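Local coordinates for DsbA-like disulfide oxidoreductase (Wolbachia endosymbiont of Drosophila melanogaster, PDB 6EEZ), which acts as a homotrimeric disulfide isomerase, exchanging thiols and disulfides, probably through a thioredoxin-type CxxC site, at residues A77-A82 with Q142-S147. Sequence-based numbering, arbitrary orientation.
Sequences ASLKAA and QMINNS
Ile144 reaches across from helix 137-154 and sets its terminal methyl, CD1, against Leu79 and Ala82, three residues apart, about one turn, on the same side of helix 76-91. The path from the carbonyl carbon of Ile144 through CA, CB and CG1 to CD1 is extended (CG1 anti to the carbonyl carbon, CD1 anti to CA, chi2 -180°), and this carries the methyl toward helix 76-91. Ile144 CD1 ends 3.9 Å from Ala82 CB, a methyl that points back at it. Leu79 approaches differently. Its CB leaves the helix beside the contact rather than at it, but with CG anti to the backbone N (chi1 -179°) the branch swings over, and Leu79 CD1 comes to 4.1 Å from Ile144 CD1, the two side chains meeting at a slant. No hydrogen bond crosses, and the interface is small, 112 Å² in all. Met143 packs on Leu86 and Phe90 of helix 76-91, while Ser78 OG is hydrogen-bonded with Asp42 OD1 and Ser44 OG, the latter residue directly preceding Cys45 of the Cys45-Cys48 disulfide. Apolar contact thus joins two helices of the DsbA-like fold, in which a helical domain is inserted into a thioredoxin domain.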
loop_
_atom_site.group_PDB
_atom_site.type_symbol
_atom_site.label_atom_id
_atom_site.label_comp_id
_atom_site.label_asym_id
_atom_site.label_seq_id
_atom_site.Cartn_x
_atom_site.Cartn_y
_atom_site.Cartn_z
ATOM N N ALA A 77 -4.940 10.709 -12.089
ATOM C CA ALA A 77 -4.126 11.284 -11.017
ATOM C C ALA A 77 -3.620 10.210 -10.026
ATOM O O ALA A 77 -2.491 10.281 -9.551
ATOM C CB ALA A 77 -4.937 12.361 -10.281
ATOM N N SER A 78 -4.451 9.213 -9.733
ATOM C CA SER A 78 -4.074 8.146 -8.803
ATOM C C SER A 78 -3.039 7.222 -9.426
ATOM O O SER A 78 -2.133 6.753 -8.758
ATOM C CB SER A 78 -5.293 7.330 -8.386
ATOM O OG SER A 78 -6.141 8.053 -7.521
ATOM N N LEU A 79 -3.191 6.966 -10.716
ATOM C CA LEU A 79 -2.283 6.087 -11.435
ATOM C C LEU A 79 -0.919 6.716 -11.507
ATOM O O LEU A 79 0.087 6.038 -11.347
ATOM C CB LEU A 79 -2.804 5.805 -12.845
ATOM C CG LEU A 79 -1.973 4.865 -13.720
ATOM C CD1 LEU A 79 -1.778 3.517 -13.058
ATOM C CD2 LEU A 79 -2.646 4.661 -15.063
ATOM N N LYS A 80 -0.897 8.026 -11.755
ATOM C CA LYS A 80 0.342 8.798 -11.765
ATOM C C LYS A 80 1.056 8.747 -10.424
ATOM O O LYS A 80 2.253 8.485 -10.361
ATOM C CB LYS A 80 0.067 10.251 -12.117
ATOM C CG LYS A 80 -0.252 10.500 -13.562
ATOM C CD LYS A 80 -0.491 11.977 -13.744
ATOM C CE LYS A 80 -0.726 12.364 -15.188
ATOM N NZ LYS A 80 -1.124 13.784 -15.243
ATOM N N ALA A 81 0.317 9.010 -9.355
ATOM C CA ALA A 81 0.916 9.036 -8.037
ATOM C C ALA A 81 1.369 7.624 -7.664
ATOM O O ALA A 81 2.432 7.440 -7.076
ATOM C CB ALA A 81 -0.053 9.602 -7.013
ATOM N N ALA A 82 0.605 6.621 -8.076
ATOM C CA ALA A 82 0.997 5.247 -7.807
ATOM C C ALA A 82 2.284 4.914 -8.551
ATOM O O ALA A 82 3.212 4.370 -7.958
ATOM C CB ALA A 82 -0.110 4.270 -8.195
ATOM N N GLN A 142 3.550 -3.768 -14.536
ATOM C CA GLN A 142 3.254 -5.143 -14.140
ATOM C C GLN A 142 2.792 -5.225 -12.697
ATOM O O GLN A 142 1.818 -5.928 -12.391
ATOM C CB GLN A 142 4.483 -6.034 -14.339
ATOM C CG GLN A 142 4.207 -7.510 -14.178
ATOM C CD GLN A 142 5.437 -8.371 -14.426
ATOM O OE1 GLN A 142 6.232 -8.592 -13.516
ATOM N NE2 GLN A 142 5.595 -8.870 -15.661
ATOM N N MET A 143 3.480 -4.499 -11.818
ATOM C CA MET A 143 3.160 -4.547 -10.388
ATOM C C MET A 143 1.794 -3.950 -10.102
ATOM O O MET A 143 1.070 -4.439 -9.240
ATOM C CB MET A 143 4.228 -3.819 -9.560
ATOM C CG MET A 143 5.553 -4.565 -9.448
ATOM S SD MET A 143 6.873 -3.574 -8.683
ATOM C CE MET A 143 6.320 -3.570 -6.981
ATOM N N ILE A 144 1.439 -2.886 -10.809
ATOM C CA ILE A 144 0.174 -2.215 -10.553
ATOM C C ILE A 144 -0.970 -3.063 -11.109
ATOM O O ILE A 144 -2.029 -3.177 -10.494
ATOM C CB ILE A 144 0.155 -0.802 -11.160
ATOM C CG1 ILE A 144 0.984 0.138 -10.276
ATOM C CG2 ILE A 144 -1.284 -0.288 -11.315
ATOM C CD1 ILE A 144 1.048 1.553 -10.748
ATOM N N ASN A 145 -0.750 -3.667 -12.263
ATOM C CA ASN A 145 -1.756 -4.535 -12.842
ATOM C C ASN A 145 -1.999 -5.723 -11.933
ATOM O O ASN A 145 -3.151 -6.142 -11.730
ATOM C CB ASN A 145 -1.336 -5.009 -14.231
ATOM C CG ASN A 145 -1.491 -3.934 -15.275
ATOM O OD1 ASN A 145 -2.280 -3.001 -15.107
ATOM N ND2 ASN A 145 -0.748 -4.061 -16.372
ATOM N N ASN A 146 -0.923 -6.252 -11.356
ATOM C CA ASN A 146 -1.059 -7.425 -10.513
ATOM C C ASN A 146 -1.807 -7.074 -9.250
ATOM O O ASN A 146 -2.603 -7.872 -8.783
ATOM C CB ASN A 146 0.304 -8.046 -10.208
ATOM C CG ASN A 146 0.837 -8.876 -11.373
ATOM O OD1 ASN A 146 0.088 -9.264 -12.285
ATOM N ND2 ASN A 146 2.125 -9.160 -11.348
ATOM N N SER A 147 -1.619 -5.863 -8.728
ATOM C CA SER A 147 -2.373 -5.441 -7.544
ATOM C C SER A 147 -3.839 -5.196 -7.859
ATOM O O SER A 147 -4.713 -5.504 -7.041
ATOM C CB SER A 147 -1.781 -4.172 -6.935
ATOM O OG SER A 147 -0.521 -4.423 -6.358
#